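Local coordinates for ATP binding motif-containing protein PilF (Thermus thermophilus, PDB 5IT5) that probably binds and hydrolyses ATP as a hexameric motor that drives type IV pilus assembly, this chain being its core ATPase region, at residues Asp112-Glu117 and Lys150-Phe155; Ile210-Ile215 and Val234-His239; Leu272-Cys277 and Lys321-Ile326. All coordinates share one frame; numbering follows the deposited sequence.

Contact 1 of 3, residues Asp112-Glu117 and Lys150-Phe155; sequences DIPEIE and KSFTTF. With ATP (adenosine-5'-triphosphate), chain H.
ATP O2A takes the backbone N-H of Phe152 (N to O2A 3.1 Å, 149° at the hydrogen), while the ring of the same residue reaches out to Asp112 and Pro114. Ring atom CD2 lies 3.5 Å from Pro114 CD, the two side chains crossing at about a right angle, and CE2 comes up to the carbonyl O of Asp112. Over one face of this ring sits ATP C3', 3.9 Å above the plane and offset toward the rim, and Phe152 CG meets C8 and N7 of the adenine. The ring therefore separates nucleotide from loop, and no hydrogen bond links 112-117 to 150-155. Three residues further along the helix, Phe155 CB is touched by Ile113 CD1 at 4.0 Å. Ile113 CG2, opposite the backbone N (chi1 -57° for CG1), lies against the Phe155 carbonyl. The loop is also tied down by its own carbonyls: Ile113 O binds Lys159 and Pro114 O binds Ser156, both on this helix. At the helix start, O2B accepts the N-H of Lys150 (N to O2B 3.3 Å) and a weak bond from its NZ, which the bent side chain brings back to the phosphate. Ser151 N adds a bond to the bridging O3B at 3.1 Å. Backbone amides and a lysine at the first turn of a helix, wrapped round phosphates, are characteristic of the P-loop (Walker A).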
loop_
_atom_site.group_PDB
_atom_site.type_symbol
_atom_site.label_atom_id
_atom_site.label_comp_id
_atom_site.label_asym_id
_atom_site.label_seq_id
_atom_site.Cartn_x
_atom_site.Cartn_y
_atom_site.Cartn_z
ATOM N N ASP A 112 -7.754 -52.949 6.153
ATOM C CA ASP A 112 -7.711 -53.087 4.705
ATOM C C ASP A 112 -6.329 -52.786 4.121
ATOM O O ASP A 112 -6.077 -53.088 2.957
ATOM C CB ASP A 112 -8.760 -52.181 4.059
ATOM C CG ASP A 112 -10.178 -52.609 4.377
ATOM O OD1 ASP A 112 -10.456 -53.835 4.329
ATOM O OD2 ASP A 112 -11.013 -51.725 4.679
ATOM N N ILE A 113 -5.430 -52.197 4.907
ATOM C CA ILE A 113 -4.117 -51.806 4.386
ATOM C C ILE A 113 -3.235 -53.006 4.218
ATOM O O ILE A 113 -3.049 -53.758 5.163
ATOM C CB ILE A 113 -3.393 -50.816 5.318
ATOM C CG1 ILE A 113 -4.246 -49.590 5.544
ATOM C CG2 ILE A 113 -1.997 -50.416 4.790
ATOM C CD1 ILE A 113 -3.951 -49.036 6.856
ATOM N N PRO A 114 -2.667 -53.179 3.021
ATOM C CA PRO A 114 -1.782 -54.312 2.720
ATOM C C PRO A 114 -0.416 -54.195 3.366
ATOM O O PRO A 114 0.048 -53.087 3.644
ATOM C CB PRO A 114 -1.641 -54.253 1.194
ATOM C CG PRO A 114 -2.790 -53.417 0.725
ATOM C CD PRO A 114 -2.980 -52.401 1.816
ATOM N N GLU A 115 0.230 -55.324 3.605
ATOM C CA GLU A 115 1.660 -55.302 3.883
ATOM C C GLU A 115 2.394 -54.994 2.578
ATOM O O GLU A 115 1.886 -55.336 1.499
ATOM C CB GLU A 115 2.127 -56.633 4.435
ATOM C CG GLU A 115 1.261 -57.144 5.521
ATOM C CD GLU A 115 1.676 -56.567 6.835
ATOM O OE1 GLU A 115 2.880 -56.251 6.974
ATOM O OE2 GLU A 115 0.808 -56.414 7.722
ATOM N N ILE A 116 3.584 -54.395 2.657
ATOM C CA ILE A 116 4.309 -53.989 1.453
ATOM C C ILE A 116 4.624 -55.154 0.491
ATOM O O ILE A 116 4.943 -54.939 -0.682
ATOM C CB ILE A 116 5.608 -53.266 1.832
ATOM C CG1 ILE A 116 6.454 -54.136 2.760
ATOM C CG2 ILE A 116 5.276 -51.972 2.538
ATOM C CD1 ILE A 116 7.784 -53.508 3.157
ATOM N N GLU A 117 4.507 -56.386 0.970
ATOM C CA GLU A 117 4.730 -57.539 0.113
ATOM C C GLU A 117 3.513 -57.812 -0.755
ATOM O O GLU A 117 3.595 -58.515 -1.758
ATOM C CB GLU A 117 5.078 -58.766 0.957
ATOM C CG GLU A 117 6.468 -58.703 1.578
ATOM C CD GLU A 117 6.517 -57.891 2.873
ATOM O OE1 GLU A 117 5.436 -57.475 3.350
ATOM O OE2 GLU A 117 7.630 -57.670 3.415
ATOM N N LYS A 150 -2.118 -44.242 -3.642
ATOM C CA LYS A 150 -1.073 -43.524 -2.915
ATOM C C LYS A 150 -1.145 -43.631 -1.371
ATOM O O LYS A 150 -0.112 -43.905 -0.754
ATOM C CB LYS A 150 -1.045 -42.066 -3.342
ATOM C CG LYS A 150 -0.297 -41.782 -4.639
ATOM C CD LYS A 150 -1.107 -40.825 -5.477
ATOM C CE LYS A 150 -1.772 -39.776 -4.613
ATOM N NZ LYS A 150 -2.938 -39.258 -5.372
ATOM N N SER A 151 -2.310 -43.541 -0.793
ATOM C CA SER A 151 -2.445 -43.694 0.616
ATOM C C SER A 151 -2.316 -45.143 1.102
ATOM O O SER A 151 -1.875 -45.382 2.181
ATOM C CB SER A 151 -3.742 -43.040 1.057
ATOM N N PHE A 152 -2.681 -46.105 0.282
ATOM C CA PHE A 152 -2.537 -47.512 0.563
ATOM C C PHE A 152 -1.040 -47.792 0.674
ATOM O O PHE A 152 -0.593 -48.433 1.620
ATOM C CB PHE A 152 -3.251 -48.335 -0.486
ATOM C CG PHE A 152 -4.553 -48.885 0.000
ATOM C CD1 PHE A 152 -5.455 -48.080 0.687
ATOM C CD2 PHE A 152 -4.853 -50.228 -0.167
ATOM C CE1 PHE A 152 -6.662 -48.590 1.172
ATOM C CE2 PHE A 152 -6.054 -50.757 0.332
ATOM C CZ PHE A 152 -6.966 -49.928 0.998
ATOM N N THR A 153 -0.261 -47.173 -0.198
ATOM C CA THR A 153 1.177 -47.336 -0.143
ATOM C C THR A 153 1.817 -46.568 1.001
ATOM O O THR A 153 2.685 -47.120 1.687
ATOM C CB THR A 153 1.808 -46.928 -1.454
ATOM O OG1 THR A 153 1.304 -47.792 -2.490
ATOM C CG2 THR A 153 3.314 -47.045 -1.370
ATOM N N THR A 154 1.402 -45.326 1.245
ATOM C CA THR A 154 2.039 -44.611 2.349
ATOM C C THR A 154 1.747 -45.361 3.651
ATOM O O THR A 154 2.678 -45.663 4.402
ATOM C CB THR A 154 1.627 -43.094 2.491
ATOM O OG1 THR A 154 0.266 -42.957 2.892
ATOM C CG2 THR A 154 1.848 -42.306 1.209
ATOM N N PHE A 155 0.491 -45.720 3.911
ATOM C CA PHE A 155 0.179 -46.388 5.183
ATOM C C PHE A 155 0.693 -47.840 5.238
ATOM O O PHE A 155 0.966 -48.356 6.316
ATOM C CB PHE A 155 -1.320 -46.334 5.464
ATOM C CG PHE A 155 -1.812 -44.965 5.795
ATOM C CD1 PHE A 155 -1.408 -44.331 6.965
ATOM C CD2 PHE A 155 -2.645 -44.283 4.922
ATOM C CE1 PHE A 155 -1.851 -43.056 7.285
ATOM C CE2 PHE A 155 -3.093 -43.003 5.232
ATOM C CZ PHE A 155 -2.689 -42.386 6.417
HETATM P PG ATP H . -4.993 -40.903 -0.903
HETATM O O1G ATP H . -4.278 -39.645 -1.127
HETATM O O2G ATP H . -4.472 -41.650 0.272
HETATM O O3G ATP H . -6.454 -40.885 -0.932
HETATM P PB ATP H . -5.253 -42.254 -3.442
HETATM O O1B ATP H . -6.520 -41.573 -3.520
HETATM O O2B ATP H . -4.414 -42.085 -4.562
HETATM O O3B ATP H . -4.504 -41.794 -2.149
HETATM P PA ATP H . -6.040 -44.818 -2.348
HETATM O O1A ATP H . -7.002 -44.335 -1.405
HETATM O O2A ATP H . -4.891 -45.434 -1.832
HETATM O O3A ATP H . -5.574 -43.785 -3.426
HETATM O "O5'" ATP H . -6.728 -45.829 -3.246
HETATM C "C5'" ATP H . -8.130 -45.987 -3.219
HETATM C "C4'" ATP H . -8.649 -47.396 -3.402
HETATM O "O4'" ATP H . -7.898 -48.115 -4.316
HETATM C "C3'" ATP H . -8.603 -48.238 -2.181
HETATM O "O3'" ATP H . -9.791 -48.091 -1.459
HETATM C "C2'" ATP H . -8.554 -49.622 -2.720
HETATM O "O2'" ATP H . -9.859 -50.086 -2.994
HETATM C "C1'" ATP H . -7.868 -49.480 -4.022
HETATM N N9 ATP H . -6.454 -49.811 -3.932
HETATM C C8 ATP H . -5.506 -49.039 -3.458
HETATM N N7 ATP H . -4.336 -49.609 -3.566
HETATM C C5 ATP H . -4.526 -50.780 -4.123
HETATM C C6 ATP H . -3.697 -51.894 -4.521
HETATM N N6 ATP H . -2.394 -51.910 -4.325
HETATM N N1 ATP H . -4.279 -52.918 -5.087
HETATM C C2 ATP H . -5.573 -52.965 -5.284
HETATM N N3 ATP H . -6.391 -51.993 -4.949
HETATM C C4 ATP H . -5.926 -50.895 -4.371
#

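Contact 2 of 3, residues Ile210-Ile215 and Val234-His239; sequences IMVGEI and VIATLH
Strands 210-212 and 234-238 are the neighbouring parallel strands of a beta-alpha-beta unit in the P-loop ATPase core, and the first runs into a Gly-Glu pair that fits a Walker B motif of this family. Ile235 is bonded on both of its backbone groups: its N-H goes to Ile210 O at 2.7 Å, and its carbonyl accepts Val212 N at 3.0 Å. The regular pairing lapses at Gly213, whose backbone takes helical angles, and resumes one residue out of step where Ile215 N meets Thr237 O (3.0 Å), nearly straight at 166°. Beyond it a water joins Ile215 O to His239 N. Glu214 holds its CG opposite the backbone N (chi1 -167°) and extends fully, which carries OE2 to the ring edge of His239 for a hydrogen bond from NE2, modelled at 2.5 Å. The carboxylate stands 72° from the ring plane. His239 ND1 is held in turn by Gly144 O, and Glu214 OE1 by Arg216. On the Val212 face, Ile215 CD1 packs on Ala236 CB at 3.7 Å, and Ile215 CB on Leu238 CD2 at 3.9 Å. Thr230 of a second subunit packs against both Glu214 and His239. Strands 168-172 and 138-143 flank the pair; helix 150-161 covers Met211 and Ile235, while helix 218-230 lies against Val234 and Ile215.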
loop_
_atom_site.group_PDB
_atom_site.type_symbol
_atom_site.label_atom_id
_atom_site.label_comp_id
_atom_site.label_asym_id
_atom_site.label_seq_id
_atom_site.Cartn_x
_atom_site.Cartn_y
_atom_site.Cartn_z
ATOM N N ILE A 210 7.474 -38.373 9.490
ATOM C CA ILE A 210 6.373 -37.461 9.214
ATOM C C ILE A 210 5.730 -37.800 7.882
ATOM O O ILE A 210 6.446 -38.035 6.897
ATOM C CB ILE A 210 6.861 -35.993 9.204
ATOM C CG1 ILE A 210 6.898 -35.450 10.615
ATOM C CG2 ILE A 210 5.952 -35.094 8.405
ATOM C CD1 ILE A 210 7.798 -34.294 10.718
ATOM N N MET A 211 4.393 -37.837 7.838
ATOM C CA MET A 211 3.701 -37.905 6.554
ATOM C C MET A 211 2.970 -36.610 6.243
ATOM O O MET A 211 2.199 -36.133 7.083
ATOM C CB MET A 211 2.683 -39.052 6.507
ATOM C CG MET A 211 1.950 -39.072 5.154
ATOM S SD MET A 211 0.206 -39.293 5.295
ATOM C CE MET A 211 -0.214 -39.381 3.564
ATOM N N VAL A 212 3.169 -36.041 5.052
ATOM C CA VAL A 212 2.284 -34.953 4.669
ATOM C C VAL A 212 1.271 -35.551 3.711
ATOM O O VAL A 212 1.607 -36.131 2.672
ATOM C CB VAL A 212 3.028 -33.730 4.083
ATOM C CG1 VAL A 212 4.268 -33.461 4.913
ATOM C CG2 VAL A 212 3.431 -33.943 2.683
ATOM N N GLY A 213 0.018 -35.485 4.137
ATOM C CA GLY A 213 -1.078 -35.959 3.332
ATOM C C GLY A 213 -0.960 -35.478 1.906
ATOM O O GLY A 213 -1.134 -36.253 0.991
ATOM N N GLU A 214 -0.629 -34.207 1.723
ATOM C CA GLU A 214 -0.560 -33.621 0.391
ATOM C C GLU A 214 0.298 -32.366 0.368
ATOM O O GLU A 214 0.156 -31.532 1.244
ATOM C CB GLU A 214 -1.975 -33.286 -0.098
ATOM C CG GLU A 214 -2.077 -32.963 -1.568
ATOM C CD GLU A 214 -3.517 -32.882 -2.009
ATOM O OE1 GLU A 214 -4.315 -32.225 -1.300
ATOM O OE2 GLU A 214 -3.858 -33.509 -3.041
ATOM N N ILE A 215 1.159 -32.219 -0.638
ATOM C CA ILE A 215 1.871 -30.954 -0.860
ATOM C C ILE A 215 1.227 -30.075 -1.955
ATOM O O ILE A 215 1.586 -30.193 -3.120
ATOM C CB ILE A 215 3.337 -31.216 -1.231
ATOM C CG1 ILE A 215 4.034 -31.939 -0.083
ATOM C CG2 ILE A 215 4.060 -29.929 -1.465
ATOM C CD1 ILE A 215 5.462 -32.343 -0.384
ATOM N N VAL A 234 10.543 -38.305 5.949
ATOM C CA VAL A 234 9.328 -37.623 5.536
ATOM C C VAL A 234 8.716 -38.344 4.359
ATOM O O VAL A 234 9.342 -38.455 3.313
ATOM C CB VAL A 234 9.611 -36.159 5.159
ATOM C CG1 VAL A 234 8.345 -35.461 4.696
ATOM C CG2 VAL A 234 10.188 -35.437 6.351
ATOM N N ILE A 235 7.506 -38.863 4.527
ATOM C CA ILE A 235 6.806 -39.469 3.401
ATOM C C ILE A 235 5.708 -38.501 2.925
ATOM O O ILE A 235 4.849 -38.088 3.712
ATOM C CB ILE A 235 6.211 -40.862 3.764
ATOM C CG1 ILE A 235 7.327 -41.880 3.938
ATOM C CG2 ILE A 235 5.268 -41.373 2.678
ATOM C CD1 ILE A 235 7.112 -42.784 5.103
ATOM N N ALA A 236 5.733 -38.134 1.641
ATOM C CA ALA A 236 4.871 -37.058 1.144
ATOM C C ALA A 236 4.256 -37.381 -0.230
ATOM O O ALA A 236 4.810 -38.177 -0.994
ATOM C CB ALA A 236 5.675 -35.762 1.084
ATOM N N THR A 237 3.115 -36.769 -0.544
ATOM C CA THR A 237 2.466 -37.002 -1.832
ATOM C C THR A 237 2.384 -35.714 -2.654
ATOM O O THR A 237 2.014 -34.641 -2.168
ATOM C CB THR A 237 1.045 -37.590 -1.675
ATOM O OG1 THR A 237 0.296 -36.756 -0.801
ATOM C CG2 THR A 237 1.078 -38.961 -1.056
ATOM N N LEU A 238 2.771 -35.844 -3.911
ATOM C CA LEU A 238 2.655 -34.794 -4.901
ATOM C C LEU A 238 1.684 -35.233 -5.983
ATOM O O LEU A 238 1.368 -36.413 -6.093
ATOM C CB LEU A 238 3.999 -34.518 -5.543
ATOM C CG LEU A 238 4.929 -33.462 -5.020
ATOM C CD1 LEU A 238 6.082 -33.420 -5.993
ATOM C CD2 LEU A 238 4.184 -32.141 -4.960
ATOM N N HIS A 239 1.248 -34.291 -6.812
ATOM C CA HIS A 239 0.454 -34.635 -7.975
ATOM C C HIS A 239 1.211 -34.421 -9.273
ATOM O O HIS A 239 1.231 -33.318 -9.807
ATOM C CB HIS A 239 -0.826 -33.831 -7.974
ATOM C CG HIS A 239 -1.773 -34.257 -6.906
ATOM N ND1 HIS A 239 -2.174 -35.572 -6.753
ATOM C CD2 HIS A 239 -2.387 -33.554 -5.927
ATOM C CE1 HIS A 239 -3.007 -35.653 -5.732
ATOM N NE2 HIS A 239 -3.155 -34.443 -5.214
HETATM O O HOH W 1 0.903 -31.130 -6.205
#

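Contact 3 of 3, residues Leu272-Cys277 and Lys321-Ile326; sequences LVRRVC and KGRYAI. With ZN (zinc ion), chain G; ATP (adenosine-5'-triphosphate), chain H.
Strands 272-276 and 323-326 run antiparallel with a strong twist, their axes 4.3 Å apart at the closest and 135° between directions. They form the last pair of the mixed sheet of the ATPase domain, the pair running from the adenosine pocket at one end to a four-cysteine zinc site at the other. Val273 and Tyr324 are a hydrogen-bonded pair, with Tyr324 N 2.8 Å from Val273 O and a return bond from Val273 N to Tyr324 O. Past the corner at Gly322, Arg275 N still reaches Gly322 O (2.8 Å), from above the carbonyl plane, and Arg275 O receives Lys321 N. Arg275 is extended from CG to NE, its CG opposite the backbone N (chi1 -155°), which carries the guanidinium across to Tyr324, whose CD1 stands 3.8 Å above its middle, the two planes 64° apart. Val273 CG2 packs on Ile326 CG2 at 3.8 Å, the two side chains crossing at about a right angle. Toward the nucleotide, one face of the Arg323 guanidinium carries both Leu272 CD2 and ATP O4', and Arg323 NH2 lies 3.0 Å from ATP O2'. Replacing Arg323 by an alanine would probably leave the ribose and Leu272 CD2 without the flat group they both rest against, and O2' without its cationic neighbour. Ala325 CB meets ATP N6 at 3.7 Å and touches Leu272 CD1, while the other branch of Leu272, CD2, reaches O4' and N9. Arg274 turns elsewhere, its guanidinium salt-bridged to Glu378. At the far end of the pair, Cys277 SG binds the zinc ion at 2.4 Å, with Cys280, Cys312 and Cys315 as the other ligands.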
loop_
_atom_site.group_PDB
_atom_site.type_symbol
_atom_site.label_atom_id
_atom_site.label_comp_id
_atom_site.label_asym_id
_atom_site.label_seq_id
_atom_site.Cartn_x
_atom_site.Cartn_y
_atom_site.Cartn_z
ATOM N N LEU A 272 -3.265 -47.155 -10.719
ATOM C CA LEU A 272 -4.095 -48.305 -10.389
ATOM C C LEU A 272 -4.785 -48.778 -11.667
ATOM O O LEU A 272 -5.651 -48.067 -12.194
ATOM C CB LEU A 272 -5.112 -47.923 -9.309
ATOM C CG LEU A 272 -5.130 -48.772 -8.050
ATOM C CD1 LEU A 272 -3.694 -48.988 -7.599
ATOM C CD2 LEU A 272 -5.967 -48.106 -6.980
ATOM N N VAL A 273 -4.374 -49.936 -12.196
ATOM C CA VAL A 273 -5.037 -50.518 -13.379
ATOM C C VAL A 273 -6.101 -51.524 -12.957
ATOM O O VAL A 273 -6.006 -52.127 -11.899
ATOM C CB VAL A 273 -4.052 -51.222 -14.329
ATOM C CG1 VAL A 273 -3.159 -50.223 -15.011
ATOM C CG2 VAL A 273 -3.246 -52.224 -13.594
ATOM N N ARG A 274 -7.126 -51.697 -13.778
ATOM C CA ARG A 274 -8.157 -52.690 -13.489
ATOM C C ARG A 274 -7.676 -54.123 -13.750
ATOM O O ARG A 274 -6.903 -54.398 -14.677
ATOM C CB ARG A 274 -9.415 -52.392 -14.293
ATOM C CG ARG A 274 -10.165 -51.225 -13.717
ATOM C CD ARG A 274 -11.518 -51.064 -14.332
ATOM N NE ARG A 274 -11.409 -50.680 -15.728
ATOM C CZ ARG A 274 -12.453 -50.510 -16.530
ATOM N NH1 ARG A 274 -13.688 -50.700 -16.061
ATOM N NH2 ARG A 274 -12.255 -50.156 -17.797
ATOM N N ARG A 275 -8.144 -55.031 -12.908
ATOM C CA ARG A 275 -7.694 -56.409 -12.932
ATOM C C ARG A 275 -8.669 -57.286 -13.724
ATOM O O ARG A 275 -9.858 -57.340 -13.395
ATOM C CB ARG A 275 -7.554 -56.904 -11.494
ATOM C CG ARG A 275 -6.597 -58.033 -11.297
ATOM C CD ARG A 275 -6.614 -58.393 -9.833
ATOM N NE ARG A 275 -5.571 -59.347 -9.481
ATOM C CZ ARG A 275 -5.236 -59.662 -8.234
ATOM N NH1 ARG A 275 -5.869 -59.102 -7.205
ATOM N NH2 ARG A 275 -4.260 -60.542 -8.022
ATOM N N VAL A 276 -8.164 -57.965 -14.755
ATOM C CA VAL A 276 -8.989 -58.831 -15.618
ATOM C C VAL A 276 -9.738 -59.913 -14.850
ATOM O O VAL A 276 -9.141 -60.689 -14.105
ATOM C CB VAL A 276 -8.148 -59.520 -16.685
ATOM C CG1 VAL A 276 -8.985 -60.510 -17.458
ATOM C CG2 VAL A 276 -7.543 -58.490 -17.624
ATOM N N CYS A 277 -11.054 -59.950 -15.032
ATOM C CA CYS A 277 -11.894 -60.972 -14.409
ATOM C C CYS A 277 -11.412 -62.385 -14.764
ATOM O O CYS A 277 -11.207 -62.731 -15.935
ATOM C CB CYS A 277 -13.360 -60.773 -14.818
ATOM S SG CYS A 277 -14.505 -62.096 -14.346
ATOM N N LYS A 321 -12.406 -57.190 -12.457
ATOM C CA LYS A 321 -12.806 -57.360 -11.069
ATOM C C LYS A 321 -11.626 -57.086 -10.170
ATOM O O LYS A 321 -10.674 -57.867 -10.134
ATOM C CB LYS A 321 -13.344 -58.758 -10.811
ATOM C CG LYS A 321 -13.691 -58.987 -9.362
ATOM C CD LYS A 321 -15.063 -59.591 -9.224
ATOM C CE LYS A 321 -14.943 -61.036 -8.867
ATOM N NZ LYS A 321 -14.415 -61.119 -7.482
ATOM N N GLY A 322 -11.698 -55.971 -9.450
ATOM C CA GLY A 322 -10.601 -55.504 -8.621
ATOM C C GLY A 322 -9.638 -54.648 -9.422
ATOM O O GLY A 322 -9.786 -54.503 -10.646
ATOM N N ARG A 323 -8.664 -54.058 -8.739
ATOM C CA ARG A 323 -7.573 -53.398 -9.427
ATOM C C ARG A 323 -6.212 -53.955 -8.960
ATOM O O ARG A 323 -6.127 -54.848 -8.090
ATOM C CB ARG A 323 -7.651 -51.895 -9.218
ATOM C CG ARG A 323 -8.855 -51.232 -9.845
ATOM C CD ARG A 323 -9.154 -49.899 -9.172
ATOM N NE ARG A 323 -9.694 -50.098 -7.829
ATOM C CZ ARG A 323 -10.152 -49.117 -7.051
ATOM N NH1 ARG A 323 -10.133 -47.875 -7.499
ATOM N NH2 ARG A 323 -10.634 -49.372 -5.834
ATOM N N TYR A 324 -5.157 -53.432 -9.572
ATOM C CA TYR A 324 -3.794 -53.836 -9.290
ATOM C C TYR A 324 -2.936 -52.597 -9.445
ATOM O O TYR A 324 -3.302 -51.676 -10.167
ATOM C CB TYR A 324 -3.357 -54.936 -10.249
ATOM C CG TYR A 324 -2.263 -55.836 -9.756
ATOM C CD1 TYR A 324 -2.552 -56.993 -9.036
ATOM C CD2 TYR A 324 -0.931 -55.551 -10.033
ATOM C CE1 TYR A 324 -1.534 -57.834 -8.592
ATOM C CE2 TYR A 324 0.091 -56.373 -9.592
ATOM C CZ TYR A 324 -0.218 -57.507 -8.881
ATOM O OH TYR A 324 0.822 -58.290 -8.488
ATOM N N ALA A 325 -1.794 -52.562 -8.783
ATOM C CA ALA A 325 -0.965 -51.374 -8.815
ATOM C C ALA A 325 0.231 -51.562 -9.723
ATOM O O ALA A 325 0.829 -52.616 -9.769
ATOM C CB ALA A 325 -0.521 -50.993 -7.398
ATOM N N ILE A 326 0.556 -50.507 -10.454
ATOM C CA ILE A 326 1.738 -50.449 -11.297
ATOM C C ILE A 326 2.599 -49.249 -10.845
ATOM O O ILE A 326 2.072 -48.188 -10.458
ATOM C CB ILE A 326 1.375 -50.316 -12.804
ATOM C CG1 ILE A 326 0.753 -48.944 -13.099
ATOM C CG2 ILE A 326 0.426 -51.448 -13.252
ATOM C CD1 ILE A 326 0.592 -48.666 -14.560
HETATM ZN ZN ZN G . -16.284 -61.657 -15.918
HETATM P PG ATP H . -4.993 -40.903 -0.903
HETATM O O1G ATP H . -4.278 -39.645 -1.127
HETATM O O2G ATP H . -4.472 -41.650 0.272
HETATM O O3G ATP H . -6.454 -40.885 -0.932
HETATM P PB ATP H . -5.253 -42.254 -3.442
HETATM O O1B ATP H . -6.520 -41.573 -3.520
HETATM O O2B ATP H . -4.414 -42.085 -4.562
HETATM O O3B ATP H . -4.504 -41.794 -2.149
HETATM P PA ATP H . -6.040 -44.818 -2.348
HETATM O O1A ATP H . -7.002 -44.335 -1.405
HETATM O O2A ATP H . -4.891 -45.434 -1.832
HETATM O O3A ATP H . -5.574 -43.785 -3.426
HETATM O "O5'" ATP H . -6.728 -45.829 -3.246
HETATM C "C5'" ATP H . -8.130 -45.987 -3.219
HETATM C "C4'" ATP H . -8.649 -47.396 -3.402
HETATM O "O4'" ATP H . -7.898 -48.115 -4.316
HETATM C "C3'" ATP H . -8.603 -48.238 -2.181
HETATM O "O3'" ATP H . -9.791 -48.091 -1.459
HETATM C "C2'" ATP H . -8.554 -49.622 -2.720
HETATM O "O2'" ATP H . -9.859 -50.086 -2.994
HETATM C "C1'" ATP H . -7.868 -49.480 -4.022
HETATM N N9 ATP H . -6.454 -49.811 -3.932
HETATM C C8 ATP H . -5.506 -49.039 -3.458
HETATM N N7 ATP H . -4.336 -49.609 -3.566
HETATM C C5 ATP H . -4.526 -50.780 -4.123
HETATM C C6 ATP H . -3.697 -51.894 -4.521
HETATM N N6 ATP H . -2.394 -51.910 -4.325
HETATM N N1 ATP H . -4.279 -52.918 -5.087
HETATM C C2 ATP H . -5.573 -52.965 -5.284
HETATM N N3 ATP H . -6.391 -51.993 -4.949
HETATM C C4 ATP H . -5.926 -50.895 -4.371
HETATM O O HOH W 2 -9.755 -60.561 -11.091
#

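In the fold
Contacts 1 and 2 are buried and touch through helix 150-161: Thr154 packs on Met211 and Ile235, and Lys150 on His239. Contact 3 is partly buried and meets neither; its nearest atoms lie about 6 Å from contact 1, yet both line the same ATP, with contact 1 gripping phosphates by backbone amides and contact 3 bordering ribose and adenine. Contacts 2 and 3 belong to the same mixed sheet, with centres about 25 Å apart on opposite sides of the chain's centre. Parallel strand pairing in the middle of that sheet thus contrasts with an antiparallel edge pair bearing exposed arginine, whereas contact 1 joins loop and helix by apolar packing.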